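Local coordinates for extracellular solute-binding protein, family 1 (Bifidobacterium longum subsp. infantis, PDB 6FTH), which probably binds human milk oligosaccharides outside the cell and hands them to an ABC transporter for import, at residues S107-K112 / A352-A357; A338-L343 / R408-I413; I83-L88 / S345-K350; Y138-S143 / L359-K364. All blocks are in the same frame, centred on the assembly; numbering follows the deposited sequence.

Contact 1 (S107-K112 / A352-A357); sequences SKDLDK and AALKLA
The backbones of Lys112 and Leu354 come together with 6.3 Å between their CA atoms, where a 3-10 segment at 107-112 passes alongside helix 350-360. No hydrogen bond links the two, and one leucine serves as the probe between them. Leu354 reaches out with CG anti to its own carbonyl carbon (chi1 -67°), which presents both branches of its fork to the 3-10 turn. Leu354 CD1 does double duty: it lies 3.7 Å from CD of Lys112 and 3.8 Å from CG of Asp109. Leu354 CD2 takes the neighbouring place, 3.8 Å from CB of Asp109. The aspartate and leucine side chains cross at about a right angle, whereas the lysine lends only the aliphatic middle of its chain and then turns away at its last torsion, carrying NZ off the contact. The turn itself is pinned by a backbone bond from Lys112 N to Asp109 O of 3.0 Å, which brings the two touching residues to the same side. Glu104 sets a second carboxylate close to Asp109, an arrangement that may raise the proton affinity of one of them. Behind, Leu354 continues into an apolar cluster of Leu106, Met113 and Leu343. Cutting Leu354 back to an alanine is likely to open a gap beside Asp109 and leave the Lys112 methylenes without their apolar neighbour. The principle illustrated is a helix side chain lying between a connecting turn and a sheet strand, here in the three-layered alpha/beta lobe consistent with a type II periplasmic-binding fold.

Contact 2 (A338-L343 / R408-I413); sequences ADRFSL and RFSGWI
The guanidinium of Arg340 lies under a peptide of the loop 408-413 and bonds the next carbonyl, Phe409 O. Arg340 NH1 donates to Phe409 O at 2.9 Å, with the acceptor near the guanidinium plane and the donor in the carbonyl plane on a lone pair. Arg408 O sits over one face of the flat group, offset to the rim, too poorly angled to bond. The chain bends at chi2 (-68°), which folds the guanidinium back toward the loop. NH1 has a further acceptor in Asp407 O, and Arg340 NE forms a salt bridge of 2.9 Å with Asp339 OD1, met from above the carboxylate plane. The traffic also runs the other way, for Ser410 OG donates to Arg340 O at 2.7 Å along a lone pair. Arg340 and Phe341 form a classic beta bulge opposite Leu140, so the residue that grips the loop sits at an irregularity of its strand. The side chain of Arg408 leads away to a salt bridge with Glu67. With Asp339 offsetting its charge and two carbonyls taking NH1, the buried Arg340 is likely to stay protonated, and its side chain and carbonyl fasten a loop that lacks regular structure to strand 339-343.

Contact 3 (I83-L88 / S345-K350); sequences IADVSL and SHAANK
Asp85 touches Ala347 directly and reaches the amides of Ala348 and Asn349 through two waters. Water 1 donates to Asp85 OD1 at 2.7 Å and accepts from Ala348 N at 2.6 Å; water 2 donates to Asp85 OD2 at 2.8 Å and accepts from Asn349 N at 2.9 Å. Each oxygen thus has its own relay, and the water-linked amides may ease the negative charge of the carboxylate. The direct contact is van der Waals only: Ala347 CB packs 3.8 Å from Asp85 CB and close to OD1 as well. It follows from CG being anti to the aspartate's carbonyl carbon (chi1 -63°), which brings the carboxylate beside Ala347. Within the loop itself, Lys350 NZ folds back to bond Ser345 O at 2.7 Å, coming from above the carbonyl plane, and adds a salt bridge to Glu104. Replacing Asp85 by an alanine is likely to leave both waters without their acceptor and the amides of Ala348 and Asn349 less firmly bridged. A backbone bond of Asp85 to Ser344 extends the antiparallel pairing of 86-88 with 339-343, and Asp85 N bonds Ser31 OG on the other neighbouring strand, 29-36. The contact closes the end of that pair, where the chain leaves the last strand of a mixed sheet for the helix behind it, a strand-loop-helix connection with Asn349 at the N-cap position, though its side chain makes no capping bond.

Contact 4 (Y138-S143 / L359-K364); sequences YALPSS and LLYSEK
A chi1 of -76° puts CG of Tyr361 anti to its carbonyl carbon and sends the ring toward Leu140, whose own chi1 of -57° brings its branch obliquely against the ring. The setting is the alpha/beta lobe of a two-lobed solute-binding protein: strand 140-143 pairs antiparallel with 336-337, and the chain runs from here to the second sheet and back, so this small ribbon probably belongs to the crossover between lobes. Tyr361 spans the distance from the break between helices 350-360 and 363-371. Its OH donates to Pro141 O at 2.7 Å, approaching from above the carbonyl plane (45° out of it), while that oxygen itself lies near the plane of the ring, at its edge. Pro141 O also lies 3.2 Å from Tyr361 CE2. On the apolar side, Leu140 CD1 packs 3.9 Å from Tyr361 CE1 and Leu140 CB lies 3.6 Å from Tyr361 OH. The bond thus fixes the phenol at its far end while leucine packs against the ring. Val116 and Arg340 also touch this tyrosine, so the buried hydroxyl lies within a packed interior. Just beyond the ring, the chain turns from one helix to the next through a carbonyl with two donors: Leu359 O accepts from Ser362 N at 3.0 Å and from Ser362 OG at 2.7 Å, the latter in the carbonyl plane on a lone pair.

How the contacts relate
From the N terminus, the chain first lays down 83-88, 107-112 and 138-143, each waiting for a partner more than two hundred residues on. After the second lobe's sheet it returns through 338-343, then meets those partners in the same order: 345-350 closes contact 3, 352-357 closes contact 1 and 359-364 closes contact 4. Finally 408-413 closes contact 2, by far the shortest loop. Every pair of contacts therefore crosses, and none nests. Strand 339-343 is the common thread: it neighbours strand 86-88 of contact 3, packs on helix 350-360 of contact 1, and bonds to 138-143 of contact 4, whose centre lies about 5 Å from that of contact 2.

Contact 1 (S107-K112 / A352-A357)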
loop_
_atom_site.group_PDB
_atom_site.type_symbol
_atom_site.label_atom_id
_atom_site.label_comp_id
_atom_site.label_asym_id
_atom_site.label_seq_id
_atom_site.Cartn_x
_atom_site.Cartn_y
_atom_site.Cartn_z
ATOM N N SER A 107 -12.258 17.882 12.876
ATOM C CA SER A 107 -11.966 17.642 14.284
ATOM C C SER A 107 -12.915 18.405 15.201
ATOM O O SER A 107 -13.108 17.986 16.348
ATOM C CB SER A 107 -10.533 18.047 14.615
ATOM O OG SER A 107 -10.399 19.459 14.641
ATOM N N LYS A 108 -13.502 19.509 14.723
ATOM C CA LYS A 108 -14.459 20.298 15.494
ATOM C C LYS A 108 -15.871 19.739 15.416
ATOM O O LYS A 108 -16.749 20.233 16.132
ATOM C CB LYS A 108 -14.510 21.740 14.972
ATOM C CG LYS A 108 -13.179 22.497 15.014
ATOM C CD LYS A 108 -12.651 22.606 16.434
ATOM C CE LYS A 108 -11.396 23.473 16.503
ATOM N NZ LYS A 108 -10.250 22.855 15.764
ATOM N N ASP A 109 -16.105 18.733 14.569
ATOM C CA ASP A 109 -17.438 18.229 14.268
ATOM C C ASP A 109 -17.656 16.805 14.769
ATOM O O ASP A 109 -18.656 16.175 14.405
ATOM C CB ASP A 109 -17.683 18.262 12.754
ATOM C CG ASP A 109 -17.710 19.664 12.190
ATOM O OD1 ASP A 109 -18.095 20.588 12.937
ATOM O OD2 ASP A 109 -17.362 19.847 11.001
ATOM N N LEU A 110 -16.755 16.277 15.600
ATOM C CA LEU A 110 -16.832 14.859 15.924
ATOM C C LEU A 110 -18.074 14.495 16.729
ATOM O O LEU A 110 -18.507 13.342 16.683
ATOM C CB LEU A 110 -15.550 14.402 16.618
ATOM C CG LEU A 110 -14.381 14.143 15.658
ATOM C CD1 LEU A 110 -13.077 14.035 16.436
ATOM C CD2 LEU A 110 -14.623 12.877 14.856
ATOM N N ASP A 111 -18.678 15.440 17.450
ATOM C CA ASP A 111 -19.864 15.071 18.214
ATOM C C ASP A 111 -21.053 14.792 17.311
ATOM O O ASP A 111 -21.988 14.101 17.731
ATOM C CB ASP A 111 -20.197 16.147 19.250
ATOM C CG ASP A 111 -19.209 16.172 20.403
ATOM O OD1 ASP A 111 -18.543 15.136 20.677
ATOM O OD2 ASP A 111 -19.103 17.240 21.046
ATOM N N LYS A 112 -21.041 15.300 16.084
ATOM C CA LYS A 112 -22.056 14.942 15.098
ATOM C C LYS A 112 -21.713 13.667 14.346
ATOM O O LYS A 112 -22.493 13.243 13.482
ATOM C CB LYS A 112 -22.282 16.094 14.105
ATOM C CG LYS A 112 -22.747 17.383 14.781
ATOM C CD LYS A 112 -23.177 18.435 13.789
ATOM C CE LYS A 112 -23.215 19.804 14.446
ATOM N NZ LYS A 112 -23.721 19.722 15.842
ATOM N N ALA A 352 -26.484 17.849 7.305
ATOM C CA ALA A 352 -26.816 16.688 6.494
ATOM C C ALA A 352 -25.553 15.954 6.052
ATOM O O ALA A 352 -25.519 14.720 6.034
ATOM C CB ALA A 352 -27.625 17.118 5.274
ATOM N N ALA A 353 -24.507 16.702 5.696
ATOM C CA ALA A 353 -23.265 16.071 5.251
ATOM C C ALA A 353 -22.579 15.312 6.386
ATOM O O ALA A 353 -22.015 14.229 6.165
ATOM C CB ALA A 353 -22.329 17.125 4.665
ATOM N N LEU A 354 -22.592 15.879 7.594
ATOM C CA LEU A 354 -22.030 15.208 8.763
ATOM C C LEU A 354 -22.860 13.996 9.163
ATOM O O LEU A 354 -22.311 12.981 9.603
ATOM C CB LEU A 354 -21.908 16.210 9.904
ATOM C CG LEU A 354 -20.873 17.327 9.682
ATOM C CD1 LEU A 354 -21.014 18.447 10.733
ATOM C CD2 LEU A 354 -19.429 16.757 9.682
ATOM N N LYS A 355 -24.182 14.068 8.996
ATOM C CA LYS A 355 -25.007 12.887 9.215
ATOM C C LYS A 355 -24.663 11.800 8.206
ATOM O O LYS A 355 -24.598 10.612 8.553
ATOM C CB LYS A 355 -26.488 13.254 9.125
ATOM C CG LYS A 355 -27.376 12.028 9.137
ATOM C CD LYS A 355 -28.762 12.287 9.713
ATOM C CE LYS A 355 -29.536 13.245 8.892
ATOM N NZ LYS A 355 -31.018 13.104 9.185
ATOM N N LEU A 356 -24.422 12.193 6.953
ATOM C CA LEU A 356 -23.980 11.239 5.935
ATOM C C LEU A 356 -22.656 10.568 6.317
ATOM O O LEU A 356 -22.500 9.345 6.166
ATOM C CB LEU A 356 -23.855 11.948 4.582
ATOM C CG LEU A 356 -23.296 11.144 3.415
ATOM C CD1 LEU A 356 -24.230 9.988 3.084
ATOM C CD2 LEU A 356 -23.110 12.035 2.193
ATOM N N ALA A 357 -21.683 11.348 6.792
ATOM C CA ALA A 357 -20.440 10.757 7.286
ATOM C C ALA A 357 -20.718 9.761 8.401
ATOM O O ALA A 357 -20.186 8.643 8.415
ATOM C CB ALA A 357 -19.511 11.852 7.808
#

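Contact 2 (A338-L343 / R408-I413)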
loop_
_atom_site.group_PDB
_atom_site.type_symbol
_atom_site.label_atom_id
_atom_site.label_comp_id
_atom_site.label_asym_id
_atom_site.label_seq_id
_atom_site.Cartn_x
_atom_site.Cartn_y
_atom_site.Cartn_z
ATOM N N ALA A 338 -6.080 7.337 3.810
ATOM C CA ALA A 338 -6.162 8.654 4.436
ATOM C C ALA A 338 -7.019 9.674 3.694
ATOM O O ALA A 338 -7.074 10.827 4.127
ATOM C CB ALA A 338 -4.759 9.228 4.581
ATOM N N ASP A 339 -7.697 9.287 2.615
ATOM C CA ASP A 339 -8.331 10.234 1.706
ATOM C C ASP A 339 -9.827 9.981 1.544
ATOM O O ASP A 339 -10.371 10.134 0.455
ATOM C CB ASP A 339 -7.665 10.169 0.332
ATOM C CG ASP A 339 -7.912 8.857 -0.385
ATOM O OD1 ASP A 339 -7.997 7.791 0.264
ATOM O OD2 ASP A 339 -8.016 8.867 -1.622
ATOM N N ARG A 340 -10.534 9.627 2.603
ATOM C CA ARG A 340 -11.826 8.978 2.411
ATOM C C ARG A 340 -13.065 9.819 2.728
ATOM O O ARG A 340 -14.183 9.361 2.474
ATOM C CB ARG A 340 -11.815 7.618 3.108
ATOM C CG ARG A 340 -10.728 6.711 2.539
ATOM C CD ARG A 340 -11.059 6.319 1.101
ATOM N NE ARG A 340 -9.967 5.706 0.352
ATOM C CZ ARG A 340 -9.770 4.398 0.246
ATOM N NH1 ARG A 340 -10.537 3.517 0.902
ATOM N NH2 ARG A 340 -8.764 3.953 -0.512
ATOM N N PHE A 341 -12.919 11.032 3.240
ATOM C CA PHE A 341 -14.069 11.925 3.377
ATOM C C PHE A 341 -13.598 13.337 3.653
ATOM O O PHE A 341 -12.897 13.573 4.647
ATOM C CB PHE A 341 -14.966 11.475 4.543
ATOM C CG PHE A 341 -16.253 12.264 4.676
ATOM C CD1 PHE A 341 -16.265 13.525 5.265
ATOM C CD2 PHE A 341 -17.454 11.735 4.223
ATOM C CE1 PHE A 341 -17.449 14.249 5.387
ATOM C CE2 PHE A 341 -18.642 12.461 4.334
ATOM C CZ PHE A 341 -18.627 13.724 4.902
ATOM N N SER A 342 -13.983 14.294 2.813
ATOM C CA SER A 342 -13.717 15.695 3.099
ATOM C C SER A 342 -14.964 16.509 2.786
ATOM O O SER A 342 -15.689 16.193 1.841
ATOM C CB SER A 342 -12.532 16.241 2.283
ATOM O OG SER A 342 -11.289 15.660 2.672
ATOM N N LEU A 343 -15.214 17.521 3.609
ATOM C CA LEU A 343 -16.405 18.364 3.539
ATOM C C LEU A 343 -15.982 19.764 3.122
ATOM O O LEU A 343 -15.076 20.341 3.722
ATOM C CB LEU A 343 -17.067 18.442 4.917
ATOM C CG LEU A 343 -18.301 19.326 5.130
ATOM C CD1 LEU A 343 -19.432 18.957 4.186
ATOM C CD2 LEU A 343 -18.766 19.229 6.575
ATOM N N ARG A 408 -11.815 0.835 -1.779
ATOM C CA ARG A 408 -11.815 2.282 -1.901
ATOM C C ARG A 408 -12.865 2.970 -1.008
ATOM O O ARG A 408 -13.016 4.185 -1.074
ATOM C CB ARG A 408 -12.053 2.673 -3.365
ATOM C CG ARG A 408 -10.806 2.846 -4.203
ATOM C CD ARG A 408 -9.956 1.588 -4.331
ATOM N NE ARG A 408 -9.108 1.695 -5.532
ATOM C CZ ARG A 408 -8.349 0.717 -6.027
ATOM N NH1 ARG A 408 -8.265 -0.456 -5.420
ATOM N NH2 ARG A 408 -7.665 0.922 -7.151
ATOM N N PHE A 409 -13.567 2.220 -0.158
ATOM C CA PHE A 409 -14.707 2.728 0.593
ATOM C C PHE A 409 -14.337 3.760 1.657
ATOM O O PHE A 409 -13.169 3.973 2.022
ATOM C CB PHE A 409 -15.510 1.587 1.235
ATOM C CG PHE A 409 -14.930 1.028 2.547
ATOM C CD1 PHE A 409 -13.568 0.812 2.721
ATOM C CD2 PHE A 409 -15.780 0.672 3.565
ATOM C CE1 PHE A 409 -13.081 0.274 3.922
ATOM C CE2 PHE A 409 -15.302 0.146 4.756
ATOM C CZ PHE A 409 -13.969 -0.062 4.924
ATOM N N SER A 410 -15.389 4.397 2.165
ATOM C CA SER A 410 -15.321 5.461 3.166
ATOM C C SER A 410 -16.044 4.936 4.407
ATOM O O SER A 410 -17.236 5.199 4.607
ATOM C CB SER A 410 -15.982 6.719 2.659
ATOM O OG SER A 410 -15.364 7.120 1.461
ATOM N N GLY A 411 -15.315 4.230 5.257
ATOM C CA GLY A 411 -15.920 3.598 6.415
ATOM C C GLY A 411 -14.872 2.828 7.183
ATOM O O GLY A 411 -13.674 2.988 6.947
ATOM N N TRP A 412 -15.334 1.985 8.116
ATOM C CA TRP A 412 -14.409 1.192 8.905
ATOM C C TRP A 412 -15.039 -0.135 9.284
ATOM O O TRP A 412 -16.248 -0.199 9.542
ATOM C CB TRP A 412 -13.895 1.924 10.156
ATOM C CG TRP A 412 -14.891 2.131 11.272
ATOM C CD1 TRP A 412 -16.043 2.864 11.230
ATOM C CD2 TRP A 412 -14.774 1.637 12.616
ATOM N NE1 TRP A 412 -16.669 2.825 12.461
ATOM C CE2 TRP A 412 -15.901 2.085 13.323
ATOM C CE3 TRP A 412 -13.820 0.858 13.284
ATOM C CZ2 TRP A 412 -16.093 1.802 14.666
ATOM C CZ3 TRP A 412 -14.022 0.558 14.614
ATOM C CH2 TRP A 412 -15.151 1.034 15.290
ATOM N N ILE A 413 -14.212 -1.173 9.304
ATOM C CA ILE A 413 -14.617 -2.512 9.742
ATOM C C ILE A 413 -14.105 -2.696 11.160
ATOM O O ILE A 413 -12.881 -2.869 11.357
ATOM C CB ILE A 413 -14.092 -3.617 8.810
ATOM C CG1 ILE A 413 -14.464 -3.375 7.337
ATOM C CG2 ILE A 413 -14.611 -4.978 9.279
ATOM C CD1 ILE A 413 -15.938 -3.298 7.031
#

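Contact 3 (I83-L88 / S345-K350)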
loop_
_atom_site.group_PDB
_atom_site.type_symbol
_atom_site.label_atom_id
_atom_site.label_comp_id
_atom_site.label_asym_id
_atom_site.label_seq_id
_atom_site.Cartn_x
_atom_site.Cartn_y
_atom_site.Cartn_z
ATOM N N ILE A 83 -15.246 22.457 -5.521
ATOM C CA ILE A 83 -15.300 21.189 -4.802
ATOM C C ILE A 83 -16.741 20.860 -4.436
ATOM O O ILE A 83 -17.547 21.748 -4.130
ATOM C CB ILE A 83 -14.357 21.159 -3.584
ATOM C CG1 ILE A 83 -14.828 22.099 -2.492
ATOM C CG2 ILE A 83 -12.913 21.529 -4.011
ATOM C CD1 ILE A 83 -14.082 21.875 -1.188
ATOM N N ALA A 84 -17.063 19.572 -4.488
ATOM C CA ALA A 84 -18.371 19.109 -4.062
ATOM C C ALA A 84 -18.518 19.286 -2.554
ATOM O O ALA A 84 -17.534 19.442 -1.821
ATOM C CB ALA A 84 -18.539 17.634 -4.407
ATOM N N ASP A 85 -19.767 19.279 -2.085
ATOM C CA ASP A 85 -20.004 19.381 -0.649
ATOM C C ASP A 85 -19.218 18.310 0.097
ATOM O O ASP A 85 -18.556 18.586 1.108
ATOM C CB ASP A 85 -21.493 19.223 -0.342
ATOM C CG ASP A 85 -22.347 20.319 -0.954
ATOM O OD1 ASP A 85 -21.821 21.426 -1.236
ATOM O OD2 ASP A 85 -23.557 20.059 -1.139
ATOM N N VAL A 86 -19.302 17.078 -0.390
ATOM C CA VAL A 86 -18.595 15.934 0.171
ATOM C C VAL A 86 -17.816 15.270 -0.952
ATOM O O VAL A 86 -18.342 15.094 -2.056
ATOM C CB VAL A 86 -19.592 14.922 0.761
ATOM C CG1 VAL A 86 -18.882 13.633 1.136
ATOM C CG2 VAL A 86 -20.310 15.514 1.969
ATOM N N SER A 87 -16.563 14.909 -0.683
ATOM C CA SER A 87 -15.766 14.162 -1.636
ATOM C C SER A 87 -15.182 12.928 -0.958
ATOM O O SER A 87 -14.628 13.019 0.148
ATOM C CB SER A 87 -14.661 15.037 -2.219
ATOM O OG SER A 87 -15.191 16.266 -2.697
ATOM N N LEU A 88 -15.287 11.792 -1.641
ATOM C CA LEU A 88 -14.825 10.501 -1.147
ATOM C C LEU A 88 -13.680 9.989 -2.022
ATOM O O LEU A 88 -13.818 9.922 -3.254
ATOM C CB LEU A 88 -15.960 9.477 -1.174
ATOM C CG LEU A 88 -17.289 9.866 -0.509
ATOM C CD1 LEU A 88 -18.227 8.655 -0.557
ATOM C CD2 LEU A 88 -17.137 10.412 0.944
ATOM N N SER A 345 -15.822 23.612 3.066
ATOM C CA SER A 345 -16.100 24.639 4.059
ATOM C C SER A 345 -17.285 25.499 3.657
ATOM O O SER A 345 -17.841 26.204 4.505
ATOM C CB SER A 345 -14.877 25.530 4.230
ATOM O OG SER A 345 -14.577 26.153 3.001
ATOM N N HIS A 346 -17.692 25.449 2.390
ATOM C CA HIS A 346 -18.815 26.242 1.919
ATOM C C HIS A 346 -20.018 25.381 1.551
ATOM O O HIS A 346 -20.950 25.864 0.903
ATOM C CB HIS A 346 -18.346 27.139 0.774
ATOM C CG HIS A 346 -17.128 27.936 1.137
ATOM N ND1 HIS A 346 -15.944 27.865 0.434
ATOM C CD2 HIS A 346 -16.896 28.767 2.181
ATOM C CE1 HIS A 346 -15.047 28.652 1.008
ATOM N NE2 HIS A 346 -15.599 29.208 2.071
ATOM N N ALA A 347 -20.035 24.121 1.980
ATOM C CA ALA A 347 -21.207 23.287 1.758
ATOM C C ALA A 347 -22.428 23.905 2.425
ATOM O O ALA A 347 -22.373 24.359 3.568
ATOM C CB ALA A 347 -20.977 21.888 2.315
ATOM N N ALA A 348 -23.545 23.900 1.700
ATOM C CA ALA A 348 -24.760 24.541 2.195
ATOM C C ALA A 348 -25.324 23.830 3.419
ATOM O O ALA A 348 -25.720 24.481 4.393
ATOM C CB ALA A 348 -25.802 24.570 1.082
ATOM N N ASN A 349 -25.371 22.506 3.397
ATOM C CA ASN A 349 -26.075 21.723 4.410
ATOM C C ASN A 349 -25.070 20.833 5.152
ATOM O O ASN A 349 -25.029 19.607 4.952
ATOM C CB ASN A 349 -27.170 20.913 3.733
ATOM C CG ASN A 349 -28.166 21.793 2.990
ATOM O OD1 ASN A 349 -28.760 22.700 3.574
ATOM N ND2 ASN A 349 -28.334 21.542 1.696
ATOM N N LYS A 350 -24.276 21.448 6.032
ATOM C CA LYS A 350 -23.201 20.705 6.692
ATOM C C LYS A 350 -23.737 19.684 7.687
ATOM O O LYS A 350 -23.109 18.639 7.893
ATOM C CB LYS A 350 -22.226 21.658 7.373
ATOM C CG LYS A 350 -21.361 22.436 6.395
ATOM C CD LYS A 350 -20.365 23.314 7.098
ATOM C CE LYS A 350 -19.650 24.205 6.113
ATOM N NZ LYS A 350 -18.822 25.208 6.823
HETATM O O HOH W 1 -23.687 23.298 -0.821
HETATM O O HOH W 2 -24.946 20.721 1.146
#

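Contact 4 (Y138-S143 / L359-K364)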
loop_
_atom_site.group_PDB
_atom_site.type_symbol
_atom_site.label_atom_id
_atom_site.label_comp_id
_atom_site.label_asym_id
_atom_site.label_seq_id
_atom_site.Cartn_x
_atom_site.Cartn_y
_atom_site.Cartn_z
ATOM N N TYR A 138 -8.829 17.433 8.100
ATOM C CA TYR A 138 -9.632 17.796 6.936
ATOM C C TYR A 138 -10.069 16.596 6.111
ATOM O O TYR A 138 -10.783 16.766 5.107
ATOM C CB TYR A 138 -8.862 18.772 6.040
ATOM C CG TYR A 138 -8.463 20.016 6.781
ATOM C CD1 TYR A 138 -9.403 20.984 7.089
ATOM C CD2 TYR A 138 -7.150 20.211 7.189
ATOM C CE1 TYR A 138 -9.058 22.122 7.786
ATOM C CE2 TYR A 138 -6.785 21.360 7.884
ATOM C CZ TYR A 138 -7.751 22.306 8.179
ATOM O OH TYR A 138 -7.411 23.444 8.870
ATOM N N ALA A 139 -9.656 15.398 6.499
ATOM C CA ALA A 139 -10.012 14.179 5.796
ATOM C C ALA A 139 -10.261 13.104 6.834
ATOM O O ALA A 139 -9.618 13.092 7.890
ATOM C CB ALA A 139 -8.879 13.714 4.881
ATOM N N LEU A 140 -11.224 12.235 6.552
ATOM C CA LEU A 140 -11.375 11.050 7.380
ATOM C C LEU A 140 -10.659 9.871 6.742
ATOM O O LEU A 140 -10.649 9.738 5.512
ATOM C CB LEU A 140 -12.845 10.649 7.546
ATOM C CG LEU A 140 -13.791 11.700 8.134
ATOM C CD1 LEU A 140 -15.194 11.144 8.309
ATOM C CD2 LEU A 140 -13.267 12.190 9.486
ATOM N N PRO A 141 -10.059 9.006 7.544
ATOM C CA PRO A 141 -9.489 7.770 7.010
ATOM C C PRO A 141 -10.544 6.676 6.902
ATOM O O PRO A 141 -11.679 6.823 7.356
ATOM C CB PRO A 141 -8.462 7.403 8.088
ATOM C CG PRO A 141 -9.116 7.862 9.355
ATOM C CD PRO A 141 -9.901 9.093 9.011
ATOM N N SER A 142 -10.137 5.555 6.305
ATOM C CA SER A 142 -10.920 4.322 6.338
ATOM C C SER A 142 -10.079 3.198 6.931
ATOM O O SER A 142 -8.846 3.286 6.980
ATOM C CB SER A 142 -11.329 3.894 4.920
ATOM O OG SER A 142 -10.167 3.736 4.094
ATOM N N SER A 143 -10.762 2.126 7.361
ATOM C CA SER A 143 -10.112 0.880 7.764
ATOM C C SER A 143 -10.870 -0.299 7.185
ATOM O O SER A 143 -12.059 -0.463 7.466
ATOM C CB SER A 143 -10.077 0.734 9.288
ATOM O OG SER A 143 -9.885 -0.624 9.662
ATOM N N LEU A 359 -23.277 8.030 9.037
ATOM C CA LEU A 359 -23.920 6.817 8.546
ATOM C C LEU A 359 -22.957 5.955 7.728
ATOM O O LEU A 359 -22.957 4.722 7.860
ATOM C CB LEU A 359 -25.165 7.170 7.737
ATOM C CG LEU A 359 -26.303 7.792 8.555
ATOM C CD1 LEU A 359 -27.421 8.230 7.635
ATOM C CD2 LEU A 359 -26.827 6.790 9.593
ATOM N N LEU A 360 -22.117 6.585 6.884
ATOM C CA LEU A 360 -21.100 5.838 6.148
ATOM C C LEU A 360 -20.245 4.998 7.077
ATOM O O LEU A 360 -19.892 3.862 6.737
ATOM C CB LEU A 360 -20.199 6.775 5.331
ATOM C CG LEU A 360 -20.838 7.352 4.062
ATOM C CD1 LEU A 360 -19.993 8.506 3.549
ATOM C CD2 LEU A 360 -21.019 6.317 2.971
ATOM N N TYR A 361 -19.919 5.547 8.253
ATOM C CA TYR A 361 -19.045 4.910 9.232
ATOM C C TYR A 361 -19.795 4.028 10.224
ATOM O O TYR A 361 -19.176 3.449 11.130
ATOM C CB TYR A 361 -18.172 5.980 9.918
ATOM C CG TYR A 361 -17.049 6.422 8.982
ATOM C CD1 TYR A 361 -17.296 7.265 7.904
ATOM C CD2 TYR A 361 -15.764 5.929 9.131
ATOM C CE1 TYR A 361 -16.294 7.617 7.011
ATOM C CE2 TYR A 361 -14.746 6.287 8.242
ATOM C CZ TYR A 361 -15.019 7.125 7.196
ATOM O OH TYR A 361 -14.035 7.477 6.294
ATOM N N SER A 362 -21.107 3.873 10.051
ATOM C CA SER A 362 -21.810 2.871 10.829
ATOM C C SER A 362 -21.498 1.493 10.268
ATOM O O SER A 362 -21.134 1.342 9.102
ATOM C CB SER A 362 -23.329 3.102 10.759
ATOM O OG SER A 362 -23.857 2.755 9.495
ATOM N N GLU A 363 -21.706 0.464 11.094
ATOM C CA GLU A 363 -21.450 -0.896 10.636
ATOM C C GLU A 363 -22.322 -1.246 9.435
ATOM O O GLU A 363 -21.832 -1.825 8.454
ATOM C CB GLU A 363 -21.655 -1.871 11.796
ATOM C CG GLU A 363 -21.358 -3.325 11.474
ATOM C CD GLU A 363 -21.507 -4.233 12.679
ATOM O OE1 GLU A 363 -21.155 -3.748 13.780
ATOM O OE2 GLU A 363 -21.960 -5.398 12.527
ATOM N N LYS A 364 -23.604 -0.850 9.488
ATOM C CA LYS A 364 -24.552 -1.073 8.396
ATOM C C LYS A 364 -23.989 -0.648 7.041
ATOM O O LYS A 364 -24.025 -1.420 6.071
ATOM C CB LYS A 364 -25.833 -0.292 8.708
ATOM C CG LYS A 364 -26.939 -0.388 7.678
ATOM C CD LYS A 364 -28.175 0.476 8.047
ATOM C CE LYS A 364 -28.899 -0.007 9.292
ATOM N NZ LYS A 364 -30.153 0.781 9.537
#